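Local coordinates for protein methyl-coenzyme M reductase gamma subunit (Methermicoccus shengliensis DSM 18856, PDB 7NKG) that forms part of methyl-coenzyme M reductase, which converts methyl-coenzyme M and coenzyme B to methane and the heterodisulfide, and contributes to the pocket of nickel cofactor factor 430, at residues Asn25-Arg30 with Ala210-Ile215; Gly42-Ala45 with Asp49-Ser52; Gln87-Met92 with Gly167-Met172; Tyr100-Tyr105 with Gly120-Glu125. All coordinates share one frame; numbering follows the deposited sequence.

Contact 1 (Asn25-Arg30 with Ala210-Ile215)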
# COMPACT_ATOMS: atom_id res chain seq x y z
N ASN C 25 -38.13 36.87 -2.31
CA ASN C 25 -39.47 37.45 -2.23
C ASN C 25 -40.29 36.61 -1.27
O ASN C 25 -41.22 35.90 -1.67
CB ASN C 25 -40.12 37.53 -3.62
CG ASN C 25 -39.53 38.63 -4.46
OD1 ASN C 25 -39.60 39.82 -4.10
ND2 ASN C 25 -38.94 38.30 -5.61
N VAL C 26 -39.91 36.69 0.00
CA VAL C 26 -40.53 35.94 1.08
C VAL C 26 -41.20 36.89 2.08
O VAL C 26 -40.63 37.92 2.46
CB VAL C 26 -39.51 34.99 1.77
CG1 VAL C 26 -39.11 33.84 0.84
CG2 VAL C 26 -38.27 35.76 2.24
N GLU C 27 -42.40 36.53 2.50
CA GLU C 27 -43.21 37.32 3.42
C GLU C 27 -42.68 37.21 4.85
O GLU C 27 -42.27 36.13 5.26
CB GLU C 27 -44.66 36.80 3.35
CG GLU C 27 -45.68 37.65 4.07
CD GLU C 27 -47.11 37.15 3.92
OE1 GLU C 27 -47.35 36.20 3.14
OE2 GLU C 27 -47.99 37.72 4.60
N LYS C 28 -42.73 38.30 5.61
CA LYS C 28 -42.36 38.30 7.02
C LYS C 28 -43.61 37.87 7.81
O LYS C 28 -44.65 38.54 7.70
CB LYS C 28 -41.89 39.69 7.46
CG LYS C 28 -41.58 39.75 8.94
CD LYS C 28 -40.64 40.88 9.27
CE LYS C 28 -40.64 41.22 10.73
NZ LYS C 28 -39.91 42.49 10.97
N LEU C 29 -43.52 36.78 8.60
CA LEU C 29 -44.67 36.28 9.36
C LEU C 29 -44.55 36.42 10.87
O LEU C 29 -45.55 36.25 11.57
CB LEU C 29 -44.92 34.81 9.03
CG LEU C 29 -45.17 34.44 7.57
CD1 LEU C 29 -45.46 32.96 7.47
CD2 LEU C 29 -46.35 35.23 6.97
N ARG C 30 -43.34 36.69 11.39
CA ARG C 30 -43.15 36.79 12.84
C ARG C 30 -41.92 37.66 13.14
O ARG C 30 -41.13 37.96 12.23
CB ARG C 30 -42.97 35.38 13.46
CG ARG C 30 -41.71 34.66 12.97
CD ARG C 30 -41.76 33.18 13.31
NE ARG C 30 -42.78 32.47 12.53
CZ ARG C 30 -42.65 32.06 11.27
NH1 ARG C 30 -41.52 32.28 10.60
NH2 ARG C 30 -43.65 31.43 10.67
N ALA C 210 -49.01 23.57 3.29
CA ALA C 210 -49.15 22.95 1.97
C ALA C 210 -49.08 23.98 0.83
O ALA C 210 -48.50 23.68 -0.23
CB ALA C 210 -50.47 22.19 1.90
N LYS C 211 -49.63 25.18 1.05
CA LYS C 211 -49.61 26.25 0.04
C LYS C 211 -48.27 26.95 -0.06
O LYS C 211 -47.95 27.50 -1.12
CB LYS C 211 -50.67 27.31 0.38
CG LYS C 211 -52.08 26.94 -0.02
CD LYS C 211 -53.09 27.89 0.56
CE LYS C 211 -54.49 27.40 0.19
NZ LYS C 211 -55.53 28.41 0.48
N ARG C 212 -47.51 27.02 1.05
CA ARG C 212 -46.24 27.74 1.09
C ARG C 212 -45.01 26.84 0.88
O ARG C 212 -43.90 27.38 0.73
CB ARG C 212 -46.09 28.44 2.44
CG ARG C 212 -47.11 29.56 2.67
CD ARG C 212 -46.74 30.29 3.94
NE ARG C 212 -47.66 31.37 4.30
CZ ARG C 212 -47.65 32.61 3.79
NH1 ARG C 212 -46.77 32.94 2.85
NH2 ARG C 212 -48.52 33.52 4.21
N THR C 213 -45.16 25.51 0.89
CA THR C 213 -44.01 24.63 0.83
C THR C 213 -43.29 24.55 -0.52
O THR C 213 -43.92 24.60 -1.58
CB THR C 213 -44.35 23.20 1.31
OG1 THR C 213 -43.13 22.46 1.46
CG2 THR C 213 -45.32 22.47 0.37
N THR C 214 -41.95 24.40 -0.43
CA THR C 214 -41.06 24.15 -1.56
C THR C 214 -40.82 22.63 -1.72
O THR C 214 -40.00 22.28 -2.55
CB THR C 214 -39.72 24.89 -1.35
OG1 THR C 214 -39.07 24.38 -0.18
CG2 THR C 214 -39.89 26.41 -1.28
N ILE C 215 -41.51 21.73 -0.97
CA ILE C 215 -41.33 20.29 -1.16
C ILE C 215 -42.51 19.75 -1.97
O ILE C 215 -43.66 20.18 -1.76
CB ILE C 215 -41.22 19.49 0.20
CG1 ILE C 215 -40.52 18.12 -0.04
CG2 ILE C 215 -42.61 19.27 0.89
CD1 ILE C 215 -40.12 17.36 1.22
O HOH W 1 -50.12 36.34 4.79
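The C-terminal end of helix 206-212 meets a surface loop here: Arg212, its last helical residue, reaches across to Glu27 and Leu29 in the loop between helices 13-23 and 34-41. The polar half is a salt bridge in which a single carboxylate oxygen serves two N-H groups. Arg212 NH2 lies 3.1 Å from Glu27 OE1, with an N-H...O angle of 149°, while the second bond, from Arg212 NH1 to the same Glu27 OE1, is weak at 3.3 Å. OE1 sits near the guanidinium plane, the donor NH2 meets it from well above the carboxylate plane, and the two flat groups are turned 64° against each other. A water at the guanidinium edge is a minor link, accepting a weak bond from Arg212 NH2. Where the helix ends, Thr213 leaves the helical conformation and makes an ST turn in which its OG1 accepts from Ile215 N at 3.0 Å. Leu29 supplies the apolar half, with its CD1 about 4.1 Å above one guanidinium face, displaced toward the rim, and its CD2 3.9 Å from Arg212 NH2. Glu27 reaches the arginine with CG anti to the backbone N (chi1 -171°) and an extended chain beyond. Arg212 has further acidic partners, Glu208 at NE and Glu142 at NH1, and Glu142 also accepts from the backbone N of Glu27.

Contact 2 (Gly42-Ala45 with Asp49-Ser52); sequences GHRA and DYPS
A cation-pi contact between Arg44 and Tyr50 closes a short surface loop that follows helix 34-41. The guanidinium lies over one face of the phenol ring: Arg44 CZ is 3.9 Å from the centroid of the Tyr50 ring and 30° off its normal. The guanidinium and ring planes are inclined by 36°, and the closest approach is Arg44 NH1 to Tyr50 CE1 at 3.2 Å, with CE1 over the guanidinium face, offset toward its rim. Arg44 NH2 stands about 3.5 Å above the ring, displaced toward its rim, near Tyr50 CE1 and CZ. The aliphatic part of the arginine packs against the backbone and the proline, with Arg44 CD 3.5 Å from Asp49 O and 3.9 Å from Pro51 CD. Arg44 achieves this with CG between the backbone N and the carbonyl carbon (chi1 72°), followed by a chain extended to NE. Within 49-52, Asp49 OD1 accepts from Tyr50 N at 2.9 Å. The polar ends of both residues have partners beyond the pair: Arg44 NE donates to Ser48 O, Arg44 NH1 bridges to Glu128 and Glu132, and Tyr50 OH is hydrogen-bonded to Glu132. The loop is thereby tied to helix 128-140, on which Tyr50 and Pro51 also pack, while His43 bonds to the backbone of Tyr85 in strand 83-90.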
# COMPACT_ATOMS: atom_id res chain seq x y z
N GLY C 42 -26.57 30.66 20.40
CA GLY C 42 -25.61 30.13 21.37
C GLY C 42 -24.14 30.40 21.13
O GLY C 42 -23.30 29.68 21.67
N HIS C 43 -23.80 31.46 20.38
CA HIS C 43 -22.39 31.77 20.08
C HIS C 43 -21.77 32.73 21.09
O HIS C 43 -20.55 32.72 21.27
CB HIS C 43 -22.29 32.38 18.68
CG HIS C 43 -22.87 31.50 17.62
ND1 HIS C 43 -22.59 30.14 17.58
CD2 HIS C 43 -23.68 31.81 16.58
CE1 HIS C 43 -23.26 29.67 16.55
NE2 HIS C 43 -23.91 30.63 15.90
N ARG C 44 -22.58 33.61 21.67
CA ARG C 44 -22.10 34.59 22.66
C ARG C 44 -23.26 35.06 23.54
O ARG C 44 -24.43 34.82 23.20
CB ARG C 44 -21.42 35.80 21.96
CG ARG C 44 -22.40 36.72 21.25
CD ARG C 44 -21.74 37.87 20.52
NE ARG C 44 -22.69 38.96 20.30
CZ ARG C 44 -23.67 38.96 19.41
NH1 ARG C 44 -23.84 37.91 18.60
NH2 ARG C 44 -24.49 40.00 19.31
N ALA C 45 -22.96 35.75 24.65
CA ALA C 45 -24.00 36.22 25.55
C ALA C 45 -24.90 37.26 24.84
O ALA C 45 -24.35 38.16 24.20
CB ALA C 45 -23.38 36.85 26.78
N ASP C 49 -20.81 42.33 22.67
CA ASP C 49 -20.22 42.66 21.38
C ASP C 49 -19.71 41.36 20.71
O ASP C 49 -19.45 40.35 21.38
CB ASP C 49 -19.08 43.69 21.49
CG ASP C 49 -18.84 44.50 20.21
OD1 ASP C 49 -19.59 44.29 19.21
OD2 ASP C 49 -17.89 45.31 20.18
N TYR C 50 -19.64 41.39 19.38
CA TYR C 50 -19.17 40.25 18.59
C TYR C 50 -17.66 40.06 18.83
O TYR C 50 -16.90 40.98 18.51
CB TYR C 50 -19.38 40.50 17.08
CG TYR C 50 -20.82 40.67 16.66
CD1 TYR C 50 -21.63 39.56 16.43
CD2 TYR C 50 -21.38 41.93 16.50
CE1 TYR C 50 -22.96 39.71 16.08
CE2 TYR C 50 -22.71 42.08 16.12
CZ TYR C 50 -23.50 40.97 15.91
OH TYR C 50 -24.80 41.10 15.49
N PRO C 51 -17.19 38.90 19.34
CA PRO C 51 -15.74 38.71 19.48
C PRO C 51 -15.04 38.67 18.12
O PRO C 51 -15.67 38.43 17.09
CB PRO C 51 -15.59 37.38 20.21
CG PRO C 51 -16.95 36.89 20.49
CD PRO C 51 -17.94 37.71 19.76
N SER C 52 -13.73 38.91 18.13
CA SER C 52 -12.90 38.91 16.93
C SER C 52 -12.03 37.67 16.89
O SER C 52 -11.83 36.99 17.90
CB SER C 52 -11.99 40.14 16.92
OG SER C 52 -12.69 41.36 16.77

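Contact 3 (Gln87-Met92 with Gly167-Met172); sequences QWTDSM and GVMFDM
The two backbones come closest at Ser91 and Met169, whose CA atoms are 6.4 Å apart, and no hydrogen bond joins the segments there. One is the end of strand 83-90, an inner strand of the four-stranded antiparallel sheet, together with the residues that leave it; the other is the loop between strands 163-164 and 176-179. Met169 alone makes the contact from the loop side. Its CG is anti to the backbone N (chi1 171°) and the chain runs straight to SD before bending at chi3 (61°), which turns the methyl group toward Thr89. The thioether therefore touches Thr89 near the end of the strand and Ser91 just after it, two residues whose side chains both set out toward the loop. Met169 SD lies 3.6 Å from Ser91 N and 3.9 Å from Ser91 CB, and it also brushes the carbonyl carbon of Asp90. The hydroxyls of the two residues bond elsewhere: Ser91 OG to the backbone of Tyr93, and Thr89 OG1 to Gly120 O, close to factor 430, which is about 6 Å from the Thr89 side chain. The loop has other partners, Met169 O accepting from Arg176 and Phe170 meeting an aromatic side chain of another subunit. At the far end of the thioether, Met169 CE rests against both Thr89 O (3.4 Å) and Thr89 CG2 (3.7 Å), with the two side chains crossing at about a right angle.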
# COMPACT_ATOMS: atom_id res chain seq x y z
N GLN C 87 -28.07 26.66 11.75
CA GLN C 87 -28.42 25.37 11.15
C GLN C 87 -29.88 25.05 11.40
O GLN C 87 -30.33 25.10 12.55
CB GLN C 87 -27.52 24.24 11.67
CG GLN C 87 -27.85 22.89 11.04
CD GLN C 87 -26.71 21.93 11.15
OE1 GLN C 87 -25.80 21.92 10.31
NE2 GLN C 87 -26.70 21.10 12.20
N TRP C 88 -30.60 24.67 10.34
CA TRP C 88 -32.03 24.36 10.36
C TRP C 88 -32.33 22.92 9.95
O TRP C 88 -31.68 22.39 9.05
CB TRP C 88 -32.76 25.26 9.35
CG TRP C 88 -33.07 26.63 9.88
CD1 TRP C 88 -32.39 27.79 9.63
CD2 TRP C 88 -34.14 26.97 10.78
NE1 TRP C 88 -32.97 28.83 10.33
CE2 TRP C 88 -34.05 28.35 11.03
CE3 TRP C 88 -35.17 26.23 11.38
CZ2 TRP C 88 -34.95 29.02 11.86
CZ3 TRP C 88 -36.05 26.89 12.22
CH2 TRP C 88 -35.94 28.27 12.45
N THR C 89 -33.35 22.34 10.57
CA THR C 89 -33.91 21.04 10.21
C THR C 89 -35.35 21.35 9.82
O THR C 89 -36.03 22.10 10.53
CB THR C 89 -33.83 20.05 11.35
OG1 THR C 89 -32.45 19.79 11.62
CG2 THR C 89 -34.54 18.73 11.03
N ASP C 90 -35.82 20.79 8.69
CA ASP C 90 -37.16 21.10 8.18
C ASP C 90 -37.94 19.82 7.89
O ASP C 90 -37.46 18.97 7.14
CB ASP C 90 -37.02 21.91 6.88
CG ASP C 90 -36.41 23.27 7.14
OD1 ASP C 90 -37.09 24.12 7.74
OD2 ASP C 90 -35.24 23.49 6.74
N SER C 91 -39.15 19.69 8.46
CA SER C 91 -39.96 18.50 8.24
C SER C 91 -40.28 18.29 6.77
O SER C 91 -40.56 19.24 6.04
CB SER C 91 -41.27 18.59 9.01
OG SER C 91 -42.00 17.38 8.91
N MET C 92 -40.30 17.03 6.36
CA MET C 92 -40.77 16.68 5.02
C MET C 92 -42.32 16.77 4.91
O MET C 92 -42.84 16.69 3.80
CB MET C 92 -40.24 15.30 4.63
CG MET C 92 -38.75 15.35 4.34
SD MET C 92 -38.02 13.78 3.91
CE MET C 92 -38.81 13.45 2.34
N GLY C 167 -48.47 17.94 16.06
CA GLY C 167 -48.03 18.50 14.78
C GLY C 167 -46.62 19.05 14.77
O GLY C 167 -46.19 19.59 13.74
N VAL C 168 -45.90 18.96 15.90
CA VAL C 168 -44.54 19.48 15.99
C VAL C 168 -43.56 18.39 15.56
O VAL C 168 -43.76 17.21 15.89
CB VAL C 168 -44.27 19.98 17.42
CG1 VAL C 168 -42.81 20.39 17.60
CG2 VAL C 168 -45.18 21.16 17.76
N MET C 169 -42.50 18.79 14.85
CA MET C 169 -41.49 17.84 14.43
C MET C 169 -40.64 17.42 15.64
O MET C 169 -40.11 18.28 16.35
CB MET C 169 -40.61 18.43 13.33
CG MET C 169 -39.40 17.56 12.99
SD MET C 169 -38.39 18.19 11.64
CE MET C 169 -37.87 19.81 12.31
N PHE C 170 -40.49 16.12 15.84
CA PHE C 170 -39.69 15.54 16.93
C PHE C 170 -38.30 16.15 17.05
O PHE C 170 -37.62 16.35 16.05
CB PHE C 170 -39.53 14.02 16.70
CG PHE C 170 -38.43 13.33 17.48
CD1 PHE C 170 -38.61 13.00 18.82
CD2 PHE C 170 -37.22 13.03 16.89
CE1 PHE C 170 -37.62 12.32 19.53
CE2 PHE C 170 -36.22 12.37 17.60
CZ PHE C 170 -36.43 12.02 18.92
N ASP C 171 -37.86 16.39 18.29
CA ASP C 171 -36.51 16.88 18.58
C ASP C 171 -36.02 16.03 19.75
O ASP C 171 -36.59 16.11 20.84
CB ASP C 171 -36.54 18.37 18.98
CG ASP C 171 -35.16 18.95 19.27
OD1 ASP C 171 -34.17 18.17 19.31
OD2 ASP C 171 -35.08 20.19 19.51
N MET C 172 -34.96 15.21 19.55
CA MET C 172 -34.43 14.39 20.64
C MET C 172 -34.01 15.24 21.84
O MET C 172 -34.16 14.79 22.98
CB MET C 172 -33.22 13.59 20.16
CG MET C 172 -32.70 12.58 21.16
SD MET C 172 -31.15 11.87 20.60
CE MET C 172 -31.02 10.47 21.69

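Contact 4 (Tyr100-Tyr105 with Gly120-Glu125); sequences YWRSYY and GRQIVE. With F43 (factor 430), chain V.
Ser103 OG has two hydrogen-bond partners, the Gln122 amide and the hydroxyl of Thr117. Gln122 NE2 donates to Ser103 OG at 2.9 Å in a nearly straight bond (170°), and the oxygen lies in the amide plane. The same NE2 comes 3.3 Å from Ser103 N, where two donors face each other without bonding. Gln122 bends at chi2 (-86°), which lays its amide against the helix: CD rests 3.4 Å from Arg102 CB, and OE1 3.5 Å from Arg102 CD. In fold terms, helix 99-109 covers one face of the four-stranded antiparallel sheet, and Gln122, on strand 122-127, points toward it while Ile123 points away. Arg102 offers Gln122 its aliphatic stem and carries its guanidinium onward to Asp90 and Thr144, with a cation-pi contact to Trp88. Just before the strand, the chain turns to the cofactor. Gly120 N donates to O7C of factor 430 at 2.8 Å, binding a carboxylate of the nickel macrocycle by its backbone, and Arg121 NH1 passes 3.9 Å from C3B of factor 430 and forms a salt bridge with the sulfonate of the bound 1-thioethanesulfonic acid.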
# COMPACT_ATOMS: atom_id res chain seq x y z
N TYR C 100 -32.10 22.36 0.04
CA TYR C 100 -31.44 23.02 -1.10
C TYR C 100 -31.93 24.46 -1.28
O TYR C 100 -31.11 25.34 -1.55
CB TYR C 100 -31.59 22.25 -2.44
CG TYR C 100 -30.59 21.11 -2.56
CD1 TYR C 100 -29.23 21.37 -2.72
CD2 TYR C 100 -30.99 19.80 -2.40
CE1 TYR C 100 -28.30 20.33 -2.72
CE2 TYR C 100 -30.07 18.76 -2.41
CZ TYR C 100 -28.72 19.03 -2.55
OH TYR C 100 -27.84 17.96 -2.46
N TRP C 101 -33.22 24.71 -1.03
CA TRP C 101 -33.77 26.06 -1.24
C TRP C 101 -33.37 27.04 -0.12
O TRP C 101 -33.25 28.24 -0.41
CB TRP C 101 -35.27 26.01 -1.54
CG TRP C 101 -35.48 25.93 -3.03
CD1 TRP C 101 -35.61 27.00 -3.88
CD2 TRP C 101 -35.25 24.78 -3.87
NE1 TRP C 101 -35.51 26.59 -5.18
CE2 TRP C 101 -35.32 25.22 -5.21
CE3 TRP C 101 -35.04 23.42 -3.62
CZ2 TRP C 101 -35.16 24.35 -6.29
CZ3 TRP C 101 -34.91 22.55 -4.69
CH2 TRP C 101 -34.99 23.02 -6.01
N ARG C 102 -33.05 26.57 1.11
CA ARG C 102 -32.48 27.48 2.12
C ARG C 102 -31.05 27.87 1.62
O ARG C 102 -30.67 29.03 1.72
CB ARG C 102 -32.36 26.84 3.51
CG ARG C 102 -33.66 26.72 4.28
CD ARG C 102 -33.36 26.50 5.75
NE ARG C 102 -34.55 26.24 6.58
CZ ARG C 102 -35.29 27.17 7.21
NH1 ARG C 102 -35.00 28.47 7.08
NH2 ARG C 102 -36.33 26.80 7.94
N SER C 103 -30.29 26.90 1.06
CA SER C 103 -28.96 27.20 0.54
C SER C 103 -29.03 28.13 -0.68
O SER C 103 -28.22 29.05 -0.76
CB SER C 103 -28.22 25.91 0.18
OG SER C 103 -27.92 25.18 1.36
N TYR C 104 -30.02 27.95 -1.59
CA TYR C 104 -30.14 28.86 -2.75
C TYR C 104 -30.53 30.25 -2.28
O TYR C 104 -29.98 31.25 -2.78
CB TYR C 104 -31.20 28.36 -3.76
CG TYR C 104 -30.95 26.98 -4.33
CD1 TYR C 104 -29.66 26.50 -4.52
CD2 TYR C 104 -32.01 26.12 -4.61
CE1 TYR C 104 -29.43 25.23 -5.03
CE2 TYR C 104 -31.79 24.83 -5.06
CZ TYR C 104 -30.50 24.38 -5.28
OH TYR C 104 -30.30 23.09 -5.74
N TYR C 105 -31.43 30.34 -1.28
CA TYR C 105 -31.79 31.65 -0.71
C TYR C 105 -30.52 32.38 -0.19
O TYR C 105 -30.33 33.55 -0.48
CB TYR C 105 -32.81 31.49 0.45
CG TYR C 105 -32.92 32.75 1.28
CD1 TYR C 105 -33.57 33.87 0.78
CD2 TYR C 105 -32.21 32.89 2.47
CE1 TYR C 105 -33.59 35.07 1.48
CE2 TYR C 105 -32.20 34.09 3.16
CZ TYR C 105 -32.86 35.19 2.65
OH TYR C 105 -32.85 36.38 3.34
N GLY C 120 -31.20 16.05 6.47
CA GLY C 120 -31.75 16.34 7.79
C GLY C 120 -31.26 17.61 8.45
O GLY C 120 -31.62 17.89 9.61
N ARG C 121 -30.49 18.42 7.73
CA ARG C 121 -29.93 19.65 8.26
C ARG C 121 -29.43 20.51 7.11
O ARG C 121 -29.02 19.98 6.06
CB ARG C 121 -28.77 19.36 9.25
CG ARG C 121 -27.78 18.29 8.75
CD ARG C 121 -26.55 18.03 9.61
NE ARG C 121 -25.61 19.16 9.57
CZ ARG C 121 -24.27 19.12 9.45
NH1 ARG C 121 -23.65 17.95 9.26
NH2 ARG C 121 -23.56 20.24 9.48
N GLN C 122 -29.52 21.81 7.27
CA GLN C 122 -29.01 22.77 6.31
C GLN C 122 -28.31 23.84 7.13
O GLN C 122 -28.86 24.29 8.13
CB GLN C 122 -30.15 23.35 5.45
CG GLN C 122 -29.62 24.24 4.32
CD GLN C 122 -29.39 25.68 4.72
OE1 GLN C 122 -29.85 26.13 5.79
NE2 GLN C 122 -28.65 26.44 3.89
N ILE C 123 -27.11 24.24 6.73
CA ILE C 123 -26.31 25.18 7.49
C ILE C 123 -25.84 26.36 6.68
O ILE C 123 -25.62 26.24 5.48
CB ILE C 123 -25.09 24.40 8.08
CG1 ILE C 123 -24.22 25.32 8.98
CG2 ILE C 123 -24.22 23.78 6.95
CD1 ILE C 123 -23.34 24.55 9.95
N VAL C 124 -25.62 27.49 7.35
CA VAL C 124 -24.96 28.63 6.74
C VAL C 124 -23.90 29.05 7.74
O VAL C 124 -24.24 29.36 8.88
CB VAL C 124 -25.89 29.80 6.37
CG1 VAL C 124 -25.07 31.00 5.87
CG2 VAL C 124 -26.90 29.38 5.31
N GLU C 125 -22.64 29.07 7.32
CA GLU C 125 -21.56 29.61 8.13
C GLU C 125 -21.19 30.96 7.51
O GLU C 125 -21.17 31.11 6.29
CB GLU C 125 -20.33 28.70 8.16
CG GLU C 125 -20.57 27.37 8.83
CD GLU C 125 -19.30 26.62 9.15
OE1 GLU C 125 -18.39 27.22 9.77
OE2 GLU C 125 -19.21 25.43 8.79
NI F43 V . -23.92 10.82 10.22
NA F43 V . -22.37 9.95 11.30
CHA F43 V . -22.77 7.78 10.33
C1A F43 V . -22.17 8.71 11.35
C2A F43 V . -21.33 8.26 12.54
C3A F43 V . -21.35 9.55 13.40
C4A F43 V . -21.46 10.61 12.27
C5A F43 V . -19.87 7.98 12.12
C6A F43 V . -19.00 7.51 13.29
O7A F43 V . -19.05 6.36 13.73
N8A F43 V . -18.16 8.35 13.75
C9A F43 V . -21.95 7.00 13.17
CAA F43 V . -22.49 9.64 14.45
CBA F43 V . -22.21 8.80 15.70
CCA F43 V . -22.69 9.45 16.96
ODA F43 V . -23.90 9.79 17.06
OEA F43 V . -21.84 9.61 17.88
NB F43 V . -23.16 12.68 10.73
CHB F43 V . -21.95 11.99 12.69
C1B F43 V . -21.93 12.95 11.50
C2B F43 V . -22.01 14.46 11.89
C3B F43 V . -23.47 14.84 11.62
C4B F43 V . -23.89 13.74 10.68
N5B F43 V . -20.66 12.89 10.77
C6B F43 V . -20.15 14.08 10.50
O7B F43 V . -19.05 14.31 10.00
C8B F43 V . -21.12 15.17 10.86
C9B F43 V . -21.45 14.85 13.28
CAB F43 V . -24.35 14.80 12.89
CBB F43 V . -25.83 15.09 12.65
CCB F43 V . -26.49 15.46 13.96
ODB F43 V . -27.47 14.81 14.39
OEB F43 V . -26.05 16.46 14.59
NC F43 V . -25.63 11.62 9.41
CHC F43 V . -25.11 13.91 9.86
C1C F43 V . -25.89 12.94 9.35
C2C F43 V . -27.13 13.28 8.60
C3C F43 V . -27.82 11.91 8.58
C4C F43 V . -26.70 10.94 8.90
C5C F43 V . -26.71 13.70 7.19
C6C F43 V . -27.95 14.18 6.44
O7C F43 V . -28.66 15.05 6.97
O8C F43 V . -28.22 13.72 5.31
C8C F43 V . -28.92 11.79 9.65
C9C F43 V . -30.13 12.69 9.35
CAC F43 V . -31.35 12.35 10.19
OBC F43 V . -32.43 12.91 9.90
OCC F43 V . -31.27 11.53 11.15
ND F43 V . -24.83 9.00 10.00
CHD F43 V . -26.81 9.59 8.76
C5D F43 V . -27.13 6.68 8.50
C6D F43 V . -28.33 7.53 8.09
C7D F43 V . -27.88 8.96 7.91
O8D F43 V . -28.50 9.59 7.08
C9D F43 V . -25.10 5.49 10.95
CAD F43 V . -25.60 4.20 10.30
OBD F43 V . -26.21 3.34 11.00
OCD F43 V . -25.44 3.99 9.07
C1D F43 V . -26.00 8.73 9.43
C2D F43 V . -26.40 7.30 9.69
C3D F43 V . -25.05 6.66 10.00
C4D F43 V . -24.26 7.81 10.64

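How the contacts relate
Contacts 3 and 4 touch and share one sheet, their centres 14 Å apart. Strands 83-90 and 122-127 are neighbours in it, joined by a probable hydrogen bond from Trp88 N to Gln122 O (2.8 Å), and Asp90 OD1 forms a salt bridge with Arg102 NH2 at 2.8 Å. Contact 4 holds Gly120 and Arg121 of the factor 430 pocket; the Gln122 and Thr89 side chains each lie about 11 Å from the bound 1-thioethanesulfonic acid. Contact 1 adjoins contact 3 through Ile215 CD1, 3.8 Å from Met92 O, and comes within about 4 Å of contact 4 without touching. Contact 2 is peripheral, its centre about 30 Å from that of contact 1 on the opposite side of the chain's centre.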